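Local atomic coordinates of transcriptional regulator ComR (Streptococcus vestibularis F0396, PDB entry 6HU8), a protein that probably binds DNA through a helix-turn-helix domain and senses a competence pheromone peptide through a TPR domain, as an RNPP-family regulator of streptococcal competence. Residues Ile166-Phe170 / Asn208-Ile213; Arg154-Phe158 / Arg190-Gln194; Glu14-Met20 / Arg58-Ser62; Tyr179-Asp185 / Leu220-Lys224; Arg84-Phe88 / Lys100-Ile104. One frame throughout, in Å; residues are numbered along the deposited sequence.

Interaction 1: residues Ile166-Phe170 / Asn208-Ile213; sequences IDYYF and NDLMAI
In the TPR domain of ComR, F170 on helix 160-173 packs against A212 and I213 on helix 200-219. The two helices are separated in the chain by helix 181-192 and run nearly parallel here, their local axes 9.7 Å apart and inclined by 22°, consistent with the stacked helices of a TPR-like alpha solenoid. F170 supplies most of the apolar contact. With CG anti to its carbonyl carbon (chi1 -67°), the ring reaches across the groove, and its CD2 lies 3.6 Å from CB of A212. The far end of the ring meets I213, F170 CZ approaching CG1 at 3.4 Å while the two side chains cross at a slant. Beyond this pair, I187 of helix 181-192 touches F170 and V191 touches I213, so the intervening helix backs the same seam.

One helical turn earlier the chemistry changes. The D209 carboxylate is set between I166 and D167: OD2 sits 3.5 Å from the methyl CG2 of I166, whereas OD1 is turned to D167. The D167 and D209 carboxylate planes stand 73° apart, and their OD1 atoms are 3.6 Å from each other, a like-charge approach that would probably raise the proton affinity of one of them. Closest of all in this part of the seam is the aliphatic CB of D167, 3.2 Å from D209 OD1.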
# COMPACT_ATOMS: atom_id res chain seq x y z
N ILE A 166 2.01 3.35 0.57
CA ILE A 166 1.15 4.49 0.86
C ILE A 166 0.09 4.10 1.90
O ILE A 166 -0.31 4.91 2.74
CB ILE A 166 0.47 5.03 -0.42
CG1 ILE A 166 1.52 5.70 -1.31
CG2 ILE A 166 -0.65 6.03 -0.08
CD1 ILE A 166 0.99 6.17 -2.65
N ASP A 167 -0.34 2.84 1.87
CA ASP A 167 -1.22 2.34 2.92
C ASP A 167 -0.52 2.41 4.30
O ASP A 167 -1.11 2.88 5.28
CB ASP A 167 -1.66 0.91 2.60
CG ASP A 167 -3.02 0.58 3.16
OD1 ASP A 167 -3.61 1.43 3.87
OD2 ASP A 167 -3.50 -0.53 2.87
N TYR A 168 0.74 1.97 4.35
CA TYR A 168 1.50 1.98 5.61
C TYR A 168 1.69 3.40 6.12
O TYR A 168 1.68 3.66 7.33
CB TYR A 168 2.86 1.30 5.42
CG TYR A 168 3.44 0.68 6.68
CD1 TYR A 168 2.64 -0.08 7.54
CD2 TYR A 168 4.79 0.82 6.99
CE1 TYR A 168 3.17 -0.66 8.68
CE2 TYR A 168 5.33 0.23 8.13
CZ TYR A 168 4.52 -0.50 8.97
OH TYR A 168 5.06 -1.08 10.09
N TYR A 169 1.87 4.33 5.18
CA TYR A 169 1.97 5.75 5.53
C TYR A 169 0.68 6.22 6.22
O TYR A 169 0.74 6.77 7.33
CB TYR A 169 2.26 6.59 4.27
CG TYR A 169 1.91 8.06 4.42
CD1 TYR A 169 2.54 8.86 5.38
CD2 TYR A 169 0.96 8.65 3.59
CE1 TYR A 169 2.21 10.21 5.53
CE2 TYR A 169 0.62 10.01 3.73
CZ TYR A 169 1.25 10.77 4.70
OH TYR A 169 0.93 12.10 4.84
N PHE A 170 -0.48 5.98 5.61
CA PHE A 170 -1.75 6.35 6.22
C PHE A 170 -1.92 5.70 7.59
O PHE A 170 -2.43 6.31 8.53
CB PHE A 170 -2.93 5.98 5.31
CG PHE A 170 -2.97 6.78 4.04
CD1 PHE A 170 -2.60 8.12 4.04
CD2 PHE A 170 -3.35 6.20 2.85
CE1 PHE A 170 -2.63 8.88 2.88
CE2 PHE A 170 -3.39 6.96 1.68
CZ PHE A 170 -3.02 8.30 1.70
N ASN A 208 -8.48 0.64 -0.94
CA ASN A 208 -8.17 0.69 0.48
C ASN A 208 -7.40 1.96 0.87
O ASN A 208 -7.57 2.50 1.96
CB ASN A 208 -7.40 -0.56 0.89
CG ASN A 208 -8.29 -1.78 1.00
OD1 ASN A 208 -9.48 -1.65 1.31
ND2 ASN A 208 -7.74 -2.96 0.75
N ASP A 209 -6.54 2.44 -0.03
CA ASP A 209 -5.89 3.72 0.19
C ASP A 209 -6.89 4.87 0.16
O ASP A 209 -6.81 5.79 0.95
CB ASP A 209 -4.82 3.97 -0.85
CG ASP A 209 -3.54 3.23 -0.56
OD1 ASP A 209 -3.51 2.48 0.44
OD2 ASP A 209 -2.58 3.40 -1.32
N LEU A 210 -7.82 4.81 -0.78
CA LEU A 210 -8.86 5.83 -0.84
C LEU A 210 -9.73 5.80 0.42
O LEU A 210 -10.11 6.85 0.96
CB LEU A 210 -9.70 5.63 -2.10
CG LEU A 210 -9.00 6.04 -3.40
CD1 LEU A 210 -9.74 5.50 -4.59
CD2 LEU A 210 -8.91 7.54 -3.47
N MET A 211 -10.06 4.60 0.91
CA MET A 211 -10.83 4.51 2.14
C MET A 211 -10.08 5.17 3.29
O MET A 211 -10.69 5.88 4.10
CB MET A 211 -11.17 3.06 2.50
CG MET A 211 -12.30 2.44 1.63
SD MET A 211 -13.96 3.11 1.89
CE MET A 211 -14.43 2.27 3.40
N ALA A 212 -8.76 4.94 3.35
CA ALA A 212 -7.90 5.51 4.39
C ALA A 212 -7.90 7.04 4.36
O ALA A 212 -7.95 7.69 5.40
CB ALA A 212 -6.45 4.98 4.26
N ILE A 213 -7.79 7.59 3.16
CA ILE A 213 -7.86 9.03 2.93
C ILE A 213 -9.17 9.62 3.45
O ILE A 213 -9.19 10.65 4.13
CB ILE A 213 -7.70 9.33 1.42
CG1 ILE A 213 -6.27 9.02 0.97
CG2 ILE A 213 -8.14 10.74 1.08
CD1 ILE A 213 -6.07 8.96 -0.54

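Interaction 2: residues Arg154-Phe158 / Arg190-Gln194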
# COMPACT_ATOMS: atom_id res chain seq x y z
N ARG A 154 8.11 11.00 -4.90
CA ARG A 154 8.57 11.63 -6.14
C ARG A 154 7.88 11.05 -7.38
O ARG A 154 8.14 11.52 -8.49
CB ARG A 154 10.09 11.47 -6.30
CG ARG A 154 10.91 11.90 -5.09
CD ARG A 154 11.42 13.35 -5.22
NE ARG A 154 12.18 13.55 -6.46
CZ ARG A 154 13.51 13.48 -6.56
NH1 ARG A 154 14.07 13.67 -7.75
NH2 ARG A 154 14.27 13.22 -5.50
N LYS A 155 7.03 10.04 -7.20
CA LYS A 155 6.44 9.33 -8.33
C LYS A 155 5.11 9.96 -8.74
O LYS A 155 4.41 10.53 -7.90
CB LYS A 155 6.22 7.85 -8.01
CG LYS A 155 7.49 6.99 -7.93
CD LYS A 155 7.13 5.52 -7.73
CE LYS A 155 8.32 4.73 -7.17
NZ LYS A 155 8.00 3.29 -6.94
N LYS A 156 4.78 9.85 -10.02
CA LYS A 156 3.50 10.32 -10.53
C LYS A 156 2.57 9.14 -10.76
O LYS A 156 1.35 9.27 -10.64
CB LYS A 156 3.70 11.12 -11.82
CG LYS A 156 4.22 12.54 -11.59
CD LYS A 156 4.05 13.43 -12.82
CE LYS A 156 4.61 14.84 -12.58
NZ LYS A 156 6.10 14.89 -12.53
N LYS A 157 3.15 7.99 -11.08
CA LYS A 157 2.38 6.78 -11.33
C LYS A 157 2.74 5.73 -10.28
O LYS A 157 3.91 5.39 -10.12
CB LYS A 157 2.63 6.26 -12.75
CG LYS A 157 1.77 5.09 -13.16
CD LYS A 157 2.09 4.64 -14.59
CE LYS A 157 1.12 3.57 -15.08
NZ LYS A 157 1.56 2.97 -16.39
N PHE A 158 1.74 5.24 -9.56
CA PHE A 158 1.94 4.30 -8.45
C PHE A 158 1.70 2.86 -8.88
O PHE A 158 0.72 2.59 -9.56
CB PHE A 158 0.99 4.61 -7.28
CG PHE A 158 1.21 5.95 -6.62
CD1 PHE A 158 2.49 6.45 -6.44
CD2 PHE A 158 0.14 6.70 -6.18
CE1 PHE A 158 2.70 7.67 -5.84
CE2 PHE A 158 0.33 7.93 -5.56
CZ PHE A 158 1.62 8.42 -5.39
N ARG A 190 -2.00 12.80 -5.58
CA ARG A 190 -1.45 11.89 -6.57
C ARG A 190 -2.25 10.59 -6.59
O ARG A 190 -2.44 9.99 -7.65
CB ARG A 190 0.03 11.62 -6.30
CG ARG A 190 0.74 11.01 -7.49
CD ARG A 190 0.56 11.88 -8.73
NE ARG A 190 1.38 13.09 -8.67
CZ ARG A 190 1.29 14.10 -9.54
NH1 ARG A 190 0.40 14.05 -10.53
NH2 ARG A 190 2.09 15.16 -9.41
N VAL A 191 -2.73 10.16 -5.43
CA VAL A 191 -3.59 8.98 -5.37
C VAL A 191 -4.86 9.21 -6.19
O VAL A 191 -5.28 8.34 -6.96
CB VAL A 191 -3.99 8.62 -3.92
CG1 VAL A 191 -5.16 7.63 -3.91
CG2 VAL A 191 -2.79 8.04 -3.19
N LEU A 192 -5.44 10.40 -6.03
CA LEU A 192 -6.66 10.78 -6.73
C LEU A 192 -6.51 10.83 -8.26
O LEU A 192 -7.51 10.73 -8.98
CB LEU A 192 -7.16 12.13 -6.22
CG LEU A 192 -7.80 12.07 -4.83
CD1 LEU A 192 -8.18 13.47 -4.34
CD2 LEU A 192 -9.02 11.15 -4.87
N LYS A 193 -5.28 10.97 -8.75
CA LYS A 193 -5.06 11.07 -10.20
C LYS A 193 -4.66 9.75 -10.86
O LYS A 193 -4.42 9.71 -12.06
CB LYS A 193 -3.98 12.10 -10.51
CG LYS A 193 -4.35 13.54 -10.19
CD LYS A 193 -3.15 14.45 -10.47
CE LYS A 193 -3.42 15.90 -10.11
NZ LYS A 193 -2.31 16.76 -10.63
N GLN A 194 -4.58 8.67 -10.08
CA GLN A 194 -4.17 7.39 -10.64
C GLN A 194 -5.21 6.87 -11.62
O GLN A 194 -6.43 6.94 -11.36
CB GLN A 194 -3.93 6.35 -9.54
CG GLN A 194 -2.76 6.71 -8.61
CD GLN A 194 -1.48 6.97 -9.37
OE1 GLN A 194 -0.95 6.09 -10.04
NE2 GLN A 194 -0.98 8.20 -9.29
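Q194 has its CG anti to the carbonyl carbon (chi1 -64°) and a bend at chi2, which together present its amide to the backbone between K156 and F158. R190 is folded twice, at chi2 and chi3, and this sets its CB and CG against the CZ end of the F158 ring, the two side chains crossing at about a right angle, and turns one guanidinium face to K156 CG. The Q194 amide uses both ends: NE2 donates to K156 O at 2.9 Å, and OE1 accepts from F158 N, also at 2.9 Å. Both bonds are nearly straight, the second 175° at the hydrogen, although F158 N approaches OE1 from well above its carbonyl plane. The second N-H of NE2 goes to R190 O at 2.8 Å, lying in the amide plane like the K156 bond, so three bonds fix the rotation of this buried amide.

The arrangement joins the loop between helices 139-152 and 160-173 to the C-terminal end of helix 181-192 in the TPR domain. There R190 O takes K193 N and Q194 NE2 from opposite faces of its carbonyl plane, a backbone and a side-chain donor sharing one acceptor.

Around the amide, F158 CZ meets R190 CG at 3.4 Å. The ring lies within 30° of parallel with the Q194 amide, with F158 CD2 3.6 Å from Q194 CD. Over the centre of one guanidinium face sits K156 CG, 3.9 Å from R190 CZ.

Interaction 3: residues Glu14-Met20 / Arg58-Ser62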
# COMPACT_ATOMS: atom_id res chain seq x y z
N GLU A 14 32.70 -3.59 -8.13
CA GLU A 14 32.73 -2.77 -9.34
C GLU A 14 32.61 -1.28 -9.02
O GLU A 14 33.28 -0.44 -9.65
CB GLU A 14 31.62 -3.19 -10.30
CG GLU A 14 31.59 -2.40 -11.59
CD GLU A 14 32.82 -2.65 -12.44
OE1 GLU A 14 33.31 -1.68 -13.07
OE2 GLU A 14 33.29 -3.81 -12.49
N ARG A 15 31.75 -0.94 -8.06
CA ARG A 15 31.64 0.44 -7.61
C ARG A 15 33.00 0.97 -7.14
O ARG A 15 33.42 2.06 -7.53
CB ARG A 15 30.60 0.56 -6.48
CG ARG A 15 30.41 2.00 -5.99
CD ARG A 15 29.38 2.14 -4.88
NE ARG A 15 29.65 1.29 -3.72
CZ ARG A 15 30.59 1.52 -2.81
NH1 ARG A 15 31.40 2.57 -2.92
NH2 ARG A 15 30.75 0.68 -1.79
N GLU A 16 33.67 0.18 -6.30
CA GLU A 16 34.97 0.57 -5.75
C GLU A 16 36.02 0.63 -6.84
O GLU A 16 36.83 1.55 -6.88
CB GLU A 16 35.40 -0.40 -4.65
CG GLU A 16 34.69 -0.15 -3.33
CD GLU A 16 34.93 -1.24 -2.31
OE1 GLU A 16 35.57 -2.26 -2.66
OE2 GLU A 16 34.46 -1.08 -1.16
N CYS A 17 35.98 -0.35 -7.73
CA CYS A 17 36.85 -0.36 -8.90
C CYS A 17 36.77 0.97 -9.65
O CYS A 17 37.77 1.46 -10.15
CB CYS A 17 36.46 -1.52 -9.82
SG CYS A 17 37.74 -2.02 -10.96
N GLN A 18 35.58 1.56 -9.72
CA GLN A 18 35.41 2.84 -10.41
C GLN A 18 35.61 4.04 -9.47
O GLN A 18 35.34 5.18 -9.85
CB GLN A 18 34.01 2.93 -11.06
CG GLN A 18 33.69 1.79 -12.06
CD GLN A 18 32.38 2.01 -12.81
OE1 GLN A 18 31.90 3.14 -12.91
NE2 GLN A 18 31.81 0.92 -13.33
N GLN A 19 36.08 3.75 -8.25
CA GLN A 19 36.33 4.78 -7.23
C GLN A 19 35.10 5.67 -7.05
O GLN A 19 35.18 6.90 -6.97
CB GLN A 19 37.57 5.60 -7.60
CG GLN A 19 38.81 4.71 -7.71
CD GLN A 19 40.09 5.48 -8.02
OE1 GLN A 19 40.06 6.56 -8.61
NE2 GLN A 19 41.23 4.92 -7.61
N MET A 20 33.95 5.01 -6.98
CA MET A 20 32.67 5.68 -6.90
C MET A 20 32.10 5.52 -5.49
O MET A 20 31.94 4.41 -4.99
CB MET A 20 31.69 5.11 -7.94
CG MET A 20 30.40 5.91 -8.09
SD MET A 20 29.13 5.19 -9.17
CE MET A 20 29.81 5.53 -10.80
N ARG A 58 24.28 2.99 -13.71
CA ARG A 58 25.24 3.91 -13.08
C ARG A 58 26.68 3.42 -13.24
O ARG A 58 27.61 4.21 -13.31
CB ARG A 58 24.90 4.09 -11.60
CG ARG A 58 23.57 4.77 -11.31
CD ARG A 58 23.55 6.28 -11.62
NE ARG A 58 24.57 7.01 -10.86
CZ ARG A 58 25.49 7.80 -11.40
NH1 ARG A 58 25.52 7.99 -12.71
NH2 ARG A 58 26.38 8.42 -10.63
N LEU A 59 26.85 2.10 -13.29
CA LEU A 59 28.19 1.50 -13.43
C LEU A 59 28.59 1.21 -14.88
O LEU A 59 29.69 0.72 -15.12
CB LEU A 59 28.29 0.21 -12.62
CG LEU A 59 28.16 0.38 -11.10
CD1 LEU A 59 28.11 -0.98 -10.42
CD2 LEU A 59 29.26 1.30 -10.50
N GLY A 60 27.70 1.50 -15.83
CA GLY A 60 28.00 1.32 -17.24
C GLY A 60 28.10 -0.15 -17.62
O GLY A 60 28.82 -0.51 -18.55
N LYS A 61 27.39 -1.00 -16.88
CA LYS A 61 27.38 -2.45 -17.10
C LYS A 61 26.02 -2.94 -17.57
O LYS A 61 25.02 -2.22 -17.47
CB LYS A 61 27.77 -3.17 -15.80
CG LYS A 61 29.14 -2.79 -15.30
CD LYS A 61 30.21 -3.31 -16.26
CE LYS A 61 31.59 -3.21 -15.69
NZ LYS A 61 32.57 -3.77 -16.66
N SER A 62 25.96 -4.17 -18.07
CA SER A 62 24.64 -4.77 -18.26
C SER A 62 24.32 -5.57 -17.00
O SER A 62 25.23 -5.95 -16.27
CB SER A 62 24.58 -5.65 -19.50
OG SER A 62 24.93 -6.99 -19.19
O HOH W 1 30.05 4.16 -14.50
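L59 lies with its two methyl branches divided between neighbours on segment 14-20. It slides past E14 in the opposite direction, CD1 approaching E14 CG at 3.9 Å, while CD2 meets the backbone of R15 and, at 4.1 Å, SD of M20, whose chain crosses it at a slant. Q18 also slants across L59. Because its chain is extended beyond CG, the amide reaches the end of helix 49-59, where NE2 donates to L59 O at 2.8 Å with an angle of 159°. The other N-H goes to the anti lone pair of E14 OE1 at 3.0 Å, and both acceptors lie near the amide plane, which fixes its rotation. Q18 OE1 takes a water proton at 2.6 Å, and the same water donates to R58 O at 2.7 Å. K61 comes at E14 from the opposite direction: its CE is 3.5 Å from E14 OE1, but the charged ends stay beyond salt-bridge range.

Both segments turn out of their helices through Schellman motifs, at Q19 and at G60. The contact thus joins the C-terminal ends of helices 3-17 and 49-59 in the N-terminal helix-turn-helix region, with L25 of helix 22-26 touching R15, M20 and L59.

Interaction 4: residues Tyr179-Asp185 / Leu220-Lys224; sequences YDKKIFD and LESFK
Apolar contact centres on L220 and Y179. The methyl CD1 of L220 stands 3.7 Å from the centroid of the Y179 ring and only 2° off its normal, a CH-pi contact directly over the face. Y179 reaches this position with CG between its backbone N and carbonyl carbon (chi1 65°). The same methyl lies over a face of the F184 ring more loosely, 4.5 Å from CE1.

These groups join the N-terminal end of helix 181-192, where D180 is the N-cap and accepts from I183 N, to the loop after helix 200-219 in the TPR domain. E221, with positive phi, is the C-prime residue of the Schellman motif that ends that helix.

Water-mediated bonds run along the hydroxyl edge of the tyrosine. One water, in the ring plane, bonds Y179 OH at 2.7 Å and donates to D185 OD1 at 2.9 Å. A second water in that plane donates to L220 O at 2.9 Å, but its tie to Y179 OH is too short to be more than doubtful.

Charged contacts close the exposed side. D185 OD2 forms salt bridges with K224 NZ and with K181 NZ, both at 3.3 Å and weak as hydrogen bonds. Between the two ammonium groups, K181 NZ to K224 NZ, the separation is 3.8 Å, with the carboxylate oxygen shared by both.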
# COMPACT_ATOMS: atom_id res chain seq x y z
N TYR A 179 0.06 16.44 11.76
CA TYR A 179 0.64 15.68 10.66
C TYR A 179 1.28 16.64 9.68
O TYR A 179 0.91 17.82 9.61
CB TYR A 179 -0.44 14.82 9.96
CG TYR A 179 -1.53 15.64 9.27
CD1 TYR A 179 -2.43 16.42 10.00
CD2 TYR A 179 -1.66 15.62 7.89
CE1 TYR A 179 -3.42 17.18 9.37
CE2 TYR A 179 -2.65 16.36 7.24
CZ TYR A 179 -3.53 17.14 7.99
OH TYR A 179 -4.50 17.88 7.36
N ASP A 180 2.24 16.14 8.91
CA ASP A 180 2.88 16.93 7.86
C ASP A 180 1.85 17.15 6.76
O ASP A 180 1.60 16.25 5.95
CB ASP A 180 4.12 16.22 7.33
CG ASP A 180 4.93 17.08 6.36
OD1 ASP A 180 4.33 17.89 5.62
OD2 ASP A 180 6.18 16.92 6.32
N LYS A 181 1.26 18.34 6.74
CA LYS A 181 0.14 18.62 5.86
C LYS A 181 0.55 18.63 4.40
O LYS A 181 -0.23 18.27 3.53
CB LYS A 181 -0.51 19.95 6.24
CG LYS A 181 -2.01 20.00 6.03
CD LYS A 181 -2.60 21.32 6.54
CE LYS A 181 -2.39 22.45 5.54
NZ LYS A 181 -3.10 22.19 4.25
N LYS A 182 1.79 19.05 4.14
CA LYS A 182 2.30 19.12 2.77
C LYS A 182 2.41 17.73 2.15
O LYS A 182 2.04 17.51 0.99
CB LYS A 182 3.66 19.82 2.72
CG LYS A 182 3.62 21.28 3.15
CD LYS A 182 5.04 21.88 3.27
CE LYS A 182 5.02 23.11 4.19
NZ LYS A 182 6.34 23.82 4.28
N ILE A 183 2.96 16.80 2.94
CA ILE A 183 3.13 15.43 2.48
C ILE A 183 1.77 14.79 2.22
O ILE A 183 1.54 14.21 1.15
CB ILE A 183 3.89 14.57 3.50
CG1 ILE A 183 5.36 15.01 3.57
CG2 ILE A 183 3.78 13.09 3.14
CD1 ILE A 183 6.18 14.17 4.52
N PHE A 184 0.87 14.91 3.19
CA PHE A 184 -0.47 14.32 3.08
C PHE A 184 -1.17 14.80 1.81
O PHE A 184 -1.63 13.98 1.00
CB PHE A 184 -1.31 14.65 4.31
CG PHE A 184 -2.70 14.05 4.28
CD1 PHE A 184 -2.90 12.70 4.60
CD2 PHE A 184 -3.81 14.82 3.93
CE1 PHE A 184 -4.18 12.14 4.57
CE2 PHE A 184 -5.09 14.26 3.90
CZ PHE A 184 -5.28 12.93 4.23
N ASP A 185 -1.23 16.11 1.61
CA ASP A 185 -1.93 16.65 0.45
C ASP A 185 -1.27 16.20 -0.86
O ASP A 185 -1.96 15.96 -1.85
CB ASP A 185 -1.99 18.18 0.50
CG ASP A 185 -2.86 18.70 1.64
OD1 ASP A 185 -3.51 17.88 2.32
OD2 ASP A 185 -2.89 19.93 1.86
N LEU A 220 -8.75 14.23 10.54
CA LEU A 220 -7.75 15.30 10.53
C LEU A 220 -8.39 16.63 10.16
O LEU A 220 -7.71 17.66 10.09
CB LEU A 220 -6.62 14.97 9.54
CG LEU A 220 -5.84 13.69 9.85
CD1 LEU A 220 -4.76 13.45 8.79
CD2 LEU A 220 -5.23 13.77 11.25
N GLU A 221 -9.71 16.60 9.93
CA GLU A 221 -10.48 17.75 9.46
C GLU A 221 -9.82 18.40 8.24
O GLU A 221 -9.54 19.59 8.21
CB GLU A 221 -10.68 18.77 10.59
CG GLU A 221 -12.06 18.64 11.25
CD GLU A 221 -12.07 19.03 12.73
OE1 GLU A 221 -11.15 19.76 13.18
OE2 GLU A 221 -13.02 18.61 13.44
N SER A 222 -9.59 17.57 7.24
CA SER A 222 -9.07 18.03 5.96
C SER A 222 -10.16 17.82 4.92
O SER A 222 -10.05 16.93 4.07
CB SER A 222 -7.80 17.26 5.60
OG SER A 222 -7.30 17.63 4.32
N PHE A 223 -11.21 18.62 4.98
CA PHE A 223 -12.43 18.30 4.24
C PHE A 223 -12.39 18.70 2.76
O PHE A 223 -13.30 18.33 1.99
CB PHE A 223 -13.64 18.93 4.93
CG PHE A 223 -14.05 18.21 6.19
CD1 PHE A 223 -14.57 16.94 6.13
CD2 PHE A 223 -13.87 18.79 7.43
CE1 PHE A 223 -14.94 16.26 7.28
CE2 PHE A 223 -14.23 18.13 8.58
CZ PHE A 223 -14.77 16.86 8.50
N LYS A 224 -11.35 19.43 2.35
CA LYS A 224 -11.23 19.81 0.95
C LYS A 224 -11.12 18.56 0.08
O LYS A 224 -10.42 17.61 0.43
CB LYS A 224 -10.02 20.72 0.72
CG LYS A 224 -8.66 20.07 1.03
CD LYS A 224 -7.55 20.65 0.14
CE LYS A 224 -6.16 20.36 0.70
NZ LYS A 224 -5.93 21.11 1.97
O HOH W 2 -4.93 18.45 4.76
O HOH W 3 -6.29 19.27 8.17

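Interaction 5: residues Arg84-Phe88 / Lys100-Ile104; sequences RLIKF and KLDLI
K100 NZ donates to F88 O at 2.7 Å, nearly along the C=O axis (162°). The same ammonium gives a second bond, 2.6 Å to a water that in turn donates to I86 O at 3.0 Å. The lysine gets there fully stretched: CG is anti to the backbone N (chi1 -161°) and every later torsion is extended, which carries NZ across to the C-terminal end of helix 76-87. On the way its methylenes serve as apolar surface. K100 CG packs 3.7 Å from L85 CD1, the two chains crossing at about a right angle, and farther out the lysine runs past F88 in the opposite direction.

L85 CD1 also meets I104 CG1 at 3.5 Å, and F88 CD2 meets L103 CD1 at 4.0 Å, so L85 and F88 pack against K100, L103 and I104. This is the packing of two consecutive antiparallel helices at the start of the TPR domain; L126 and L130 of helix 117-131 cover L85, K100 and I104.

K100 thus meets the carbonyl just beyond helix 76-87 and, through water, I86 O in its last turn, near the negative end of the helix dipole, which probably favours the charged form of this buried lysine.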
# COMPACT_ATOMS: atom_id res chain seq x y z
N ARG A 84 -3.56 -13.42 -5.42
CA ARG A 84 -4.68 -13.98 -4.65
C ARG A 84 -4.79 -13.33 -3.27
O ARG A 84 -5.89 -12.97 -2.83
CB ARG A 84 -4.54 -15.50 -4.51
CG ARG A 84 -4.91 -16.27 -5.77
CD ARG A 84 -4.71 -17.77 -5.58
NE ARG A 84 -4.12 -18.38 -6.77
CZ ARG A 84 -2.98 -19.07 -6.77
NH1 ARG A 84 -2.50 -19.58 -7.90
NH2 ARG A 84 -2.32 -19.25 -5.63
N LEU A 85 -3.64 -13.19 -2.60
CA LEU A 85 -3.54 -12.56 -1.28
C LEU A 85 -4.11 -11.13 -1.23
O LEU A 85 -4.92 -10.80 -0.36
CB LEU A 85 -2.07 -12.53 -0.82
CG LEU A 85 -1.69 -11.53 0.27
CD1 LEU A 85 -2.44 -11.83 1.55
CD2 LEU A 85 -0.18 -11.48 0.54
N ILE A 86 -3.68 -10.29 -2.16
CA ILE A 86 -4.06 -8.88 -2.18
C ILE A 86 -5.54 -8.70 -2.52
O ILE A 86 -6.18 -7.76 -2.05
CB ILE A 86 -3.19 -8.09 -3.17
CG1 ILE A 86 -1.72 -8.16 -2.74
CG2 ILE A 86 -3.66 -6.64 -3.30
CD1 ILE A 86 -0.83 -7.19 -3.47
N LYS A 87 -6.06 -9.62 -3.33
CA LYS A 87 -7.46 -9.61 -3.79
C LYS A 87 -8.44 -10.06 -2.70
O LYS A 87 -9.64 -9.81 -2.78
CB LYS A 87 -7.62 -10.51 -5.02
CG LYS A 87 -7.44 -9.79 -6.34
CD LYS A 87 -7.10 -10.74 -7.47
CE LYS A 87 -8.18 -11.78 -7.72
NZ LYS A 87 -7.83 -12.57 -8.93
N PHE A 88 -7.91 -10.74 -1.68
CA PHE A 88 -8.69 -11.32 -0.59
C PHE A 88 -9.21 -10.25 0.39
O PHE A 88 -8.43 -9.63 1.12
CB PHE A 88 -7.80 -12.34 0.14
CG PHE A 88 -8.54 -13.28 1.04
CD1 PHE A 88 -8.99 -12.87 2.29
CD2 PHE A 88 -8.75 -14.60 0.66
CE1 PHE A 88 -9.66 -13.75 3.12
CE2 PHE A 88 -9.42 -15.48 1.49
CZ PHE A 88 -9.88 -15.05 2.73
N LYS A 100 -6.19 -14.51 5.83
CA LYS A 100 -5.28 -13.65 5.08
C LYS A 100 -3.88 -13.67 5.69
O LYS A 100 -2.89 -13.72 4.97
CB LYS A 100 -5.81 -12.21 5.02
CG LYS A 100 -5.18 -11.37 3.92
CD LYS A 100 -6.09 -10.22 3.49
CE LYS A 100 -5.40 -9.31 2.47
NZ LYS A 100 -6.31 -8.24 1.97
N LEU A 101 -3.80 -13.62 7.02
CA LEU A 101 -2.50 -13.70 7.68
C LEU A 101 -1.83 -15.05 7.41
O LEU A 101 -0.61 -15.12 7.24
CB LEU A 101 -2.64 -13.46 9.19
CG LEU A 101 -3.16 -12.08 9.59
CD1 LEU A 101 -3.61 -12.10 11.04
CD2 LEU A 101 -2.09 -11.01 9.39
N ASP A 102 -2.63 -16.11 7.33
CA ASP A 102 -2.07 -17.42 7.00
C ASP A 102 -1.54 -17.45 5.57
O ASP A 102 -0.54 -18.11 5.30
CB ASP A 102 -3.11 -18.52 7.20
CG ASP A 102 -3.31 -18.86 8.67
OD1 ASP A 102 -2.43 -18.51 9.49
OD2 ASP A 102 -4.35 -19.48 9.00
N LEU A 103 -2.20 -16.72 4.67
CA LEU A 103 -1.74 -16.68 3.28
C LEU A 103 -0.39 -15.98 3.20
O LEU A 103 0.51 -16.43 2.50
CB LEU A 103 -2.76 -15.99 2.39
CG LEU A 103 -4.07 -16.78 2.27
CD1 LEU A 103 -5.10 -15.98 1.48
CD2 LEU A 103 -3.83 -18.14 1.63
N ILE A 104 -0.28 -14.87 3.92
CA ILE A 104 0.95 -14.09 3.98
C ILE A 104 2.08 -14.94 4.51
O ILE A 104 3.16 -14.97 3.93
CB ILE A 104 0.79 -12.85 4.88
CG1 ILE A 104 -0.25 -11.90 4.28
CG2 ILE A 104 2.15 -12.13 5.10
CD1 ILE A 104 -0.84 -10.95 5.28
O HOH W 4 -5.26 -6.35 0.47

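In the fold
Interactions 1, 2 and 4 form one continuous region built on helices 160-173, 181-192 and 200-219. Interaction 1, its centre about 7 Å from that of the chain, is the most central and touches the other two; it is mostly apolar, with two close carboxylates. Interactions 2 and 4 use opposite ends of helix 181-192, one sealed by a buried amide, the other by waters and exposed ions. Interaction 5, on the other side of the chain's centre from both, joins apolar packing to one buried lysine bond. Interaction 3 stands apart in the helix-turn-helix region, which probably binds DNA, its centre at least 32 Å from the other centres, and like interaction 2 relies on a glutamine amide.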